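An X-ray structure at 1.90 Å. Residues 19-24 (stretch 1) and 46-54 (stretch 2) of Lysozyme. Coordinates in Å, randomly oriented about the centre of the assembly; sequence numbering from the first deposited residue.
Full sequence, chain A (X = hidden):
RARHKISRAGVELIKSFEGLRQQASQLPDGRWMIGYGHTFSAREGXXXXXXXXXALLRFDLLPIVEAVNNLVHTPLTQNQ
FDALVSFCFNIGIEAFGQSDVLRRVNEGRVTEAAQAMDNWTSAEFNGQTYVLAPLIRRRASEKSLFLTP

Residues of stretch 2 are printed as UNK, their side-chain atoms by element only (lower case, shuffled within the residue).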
# COMPACT_ATOMS: atom_id res chain seq x y z
N GLY A 19 9.64 5.58 5.81
CA GLY A 19 10.53 6.46 6.58
C GLY A 19 10.29 7.89 6.15
O GLY A 19 10.30 8.12 4.97
N LEU A 20 10.08 8.79 7.10
CA LEU A 20 9.83 10.21 6.75
C LEU A 20 11.11 10.91 6.27
O LEU A 20 12.09 10.89 7.00
CB LEU A 20 9.25 10.94 7.96
CG LEU A 20 9.24 12.46 7.84
CD1 LEU A 20 8.32 12.89 6.72
CD2 LEU A 20 8.85 13.12 9.13
N ARG A 21 11.07 11.50 5.08
CA ARG A 21 12.19 12.30 4.56
C ARG A 21 11.71 13.75 4.58
O ARG A 21 10.86 14.09 3.77
CB ARG A 21 12.60 11.86 3.15
CG ARG A 21 13.10 10.43 3.07
CD ARG A 21 14.38 10.17 3.85
NE ARG A 21 15.49 10.98 3.36
CZ ARG A 21 16.23 10.67 2.31
NH1 ARG A 21 15.98 9.56 1.62
NH2 ARG A 21 17.22 11.47 1.93
N GLN A 22 12.23 14.55 5.50
CA GLN A 22 11.78 15.95 5.66
C GLN A 22 12.36 16.83 4.57
O GLN A 22 11.83 17.88 4.38
CB GLN A 22 12.21 16.50 7.02
CG GLN A 22 11.23 16.21 8.13
CD GLN A 22 11.97 16.00 9.43
OE1 GLN A 22 13.09 16.45 9.59
NE2 GLN A 22 11.35 15.29 10.35
N GLN A 23 13.40 16.38 3.88
CA GLN A 23 14.05 17.22 2.85
C GLN A 23 14.06 16.49 1.51
O GLN A 23 14.37 15.33 1.49
CB GLN A 23 15.47 17.56 3.28
CG GLN A 23 16.26 18.29 2.20
CD GLN A 23 16.06 19.78 2.31
OE1 GLN A 23 16.34 20.38 3.34
NE2 GLN A 23 15.57 20.38 1.24
N ALA A 24 13.74 17.22 0.45
CA ALA A 24 13.70 16.66 -0.92
C ALA A 24 15.08 16.13 -1.29
O ALA A 24 16.04 16.88 -1.17
CB ALA A 24 13.28 17.73 -1.88
N UNK A 46 12.63 21.48 -1.44
CA UNK A 46 11.37 21.43 -0.67
C UNK A 46 11.60 20.79 0.70
O UNK A 46 12.47 19.96 0.83
c UNK A 46 10.32 20.68 -1.45
N UNK A 47 10.83 21.22 1.68
CA UNK A 47 10.92 20.67 3.06
C UNK A 47 9.49 20.36 3.52
O UNK A 47 8.59 21.09 3.13
c UNK A 47 11.60 21.67 3.99
c UNK A 47 13.06 21.99 3.67
c UNK A 47 13.69 22.97 4.66
n UNK A 47 14.98 23.92 7.03
n UNK A 47 16.97 23.10 6.30
n UNK A 47 15.08 22.72 5.06
c UNK A 47 15.68 23.25 6.13
N UNK A 48 9.31 19.31 4.32
CA UNK A 48 7.95 18.98 4.82
C UNK A 48 7.98 18.66 6.31
O UNK A 48 8.95 18.11 6.78
c UNK A 48 7.34 17.78 4.09
c UNK A 48 8.22 16.56 4.22
c UNK A 48 7.01 18.05 2.65
N UNK A 49 6.89 18.99 6.98
CA UNK A 49 6.66 18.54 8.37
C UNK A 49 5.97 17.17 8.29
O UNK A 49 5.54 16.77 7.20
c UNK A 49 5.72 19.48 9.12
c UNK A 49 6.24 20.89 9.20
o UNK A 49 4.48 19.49 8.43
N UNK A 50 5.86 16.48 9.43
CA UNK A 50 5.15 15.19 9.44
C UNK A 50 3.72 15.43 8.92
O UNK A 50 3.25 14.62 8.19
c UNK A 50 5.16 14.64 10.83
N UNK A 51 3.11 16.55 9.28
CA UNK A 51 1.74 16.95 8.83
C UNK A 51 1.69 17.08 7.29
O UNK A 51 0.77 16.59 6.63
c UNK A 51 -0.68 19.87 9.95
o UNK A 51 0.11 20.77 10.32
c UNK A 51 1.33 18.28 9.50
c UNK A 51 -0.16 18.43 9.82
o UNK A 51 -1.87 20.12 9.62
N UNK A 52 2.68 17.76 6.72
CA UNK A 52 2.75 17.96 5.27
C UNK A 52 2.92 16.59 4.57
O UNK A 52 2.32 16.32 3.53
o UNK A 52 2.79 20.77 5.74
c UNK A 52 3.86 20.32 5.34
c UNK A 52 3.92 18.86 4.88
o UNK A 52 4.92 20.97 5.32
N UNK A 53 3.77 15.71 5.13
CA UNK A 53 4.06 14.40 4.56
C UNK A 53 2.79 13.53 4.58
O UNK A 53 2.54 12.78 3.65
c UNK A 53 5.19 13.75 5.30
N UNK A 54 1.98 13.68 5.64
CA UNK A 54 0.68 12.97 5.76
C UNK A 54 -0.23 13.37 4.59
O UNK A 54 -0.82 12.53 3.96
c UNK A 54 -0.01 13.25 7.09
c UNK A 54 -1.30 12.47 7.27
o UNK A 54 -1.25 11.37 7.84
o UNK A 54 -2.34 12.96 6.83

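Position 46 carries a single side-chain carbon, CB, which lies 4.2 Å from CB of Ala-24; one carbon and nothing beyond it is alanine, Ala-46. Its carbonyl O accepts a hydrogen bond from Ala-24 N at 3.0 Å, with a nearly straight N-H...O angle of 163°.

At position 47 a chain of three carbons leads to a nitrogen and then to a carbon bearing two further nitrogens, and the nitrogen within the chain lies 3.2 Å from Gln-23 OE1. This guanidinium group identifies Arg-47. Its NE donates a hydrogen bond to that oxygen, which sits at the edge of the guanidinium, near its plane, where the N-H bond can reach it.

Position 48 has three side-chain carbons, one of them attached to CA and carrying the other two; one of these terminal carbons lies 3.6 Å from Arg-21 O and 4.4 Å from Leu-20 CD1. This fork without a heteroatom is valine, Val-48. The carbon in contact is CG2, while the backbone N of Val-48 donates to Gln-22 O at 2.9 Å.

Position 49 also forks at its first carbon, but into one oxygen and one carbon; it points away from stretch 1 and makes no contact there. The fork is that of threonine, and Thr-49 occupies the N-cap position of the helix that follows.

Position 50 again shows one carbon, CB, 4.3 Å from Leu-20 CD2, so it is Ala-50. Position 51 has three carbons, the third carrying two oxygens, and is out of reach of stretch 1: a carboxylate on a two-carbon arm, Glu-51.

Position 52, likewise out of reach, is shorter by one carbon, with two oxygens on the second, and is therefore Asp-52. It completes the cap reciprocally: Asp-52 N donates to Thr-49 OG1 at 3.0 Å, and Thr-49 N donates to Asp-52 OD2 at 3.2 Å.

The lone carbon at position 53, CB, points toward stretch 1 and approaches Leu-20 CD1 to 3.5 Å; this is Ala-53. Position 54 repeats the two-carbon carboxylate pattern, out of reach of stretch 1, and is Asp-54, turned to partners elsewhere in the structure.

The contact joins two kinds of interaction. Backbone hydrogen bonds from Val-48 N to Gln-22 O and from Ala-24 N to Ala-46 O flank Gln-23 and Arg-47, forming a single beta bridge with their CA atoms 4.7 Å apart, and the Arg-47 side chain adds its bond to Gln-23. Beyond the bridge the chain enters the helix, and Leu-20 packs against its first turn, CD2 meeting Ala-50 and CD1 meeting Ala-53 as well as Val-48, which precedes the helix. Together the two stretches bury 382 Å².

Stretch 2, residues 46-54: ARVTAEDAD
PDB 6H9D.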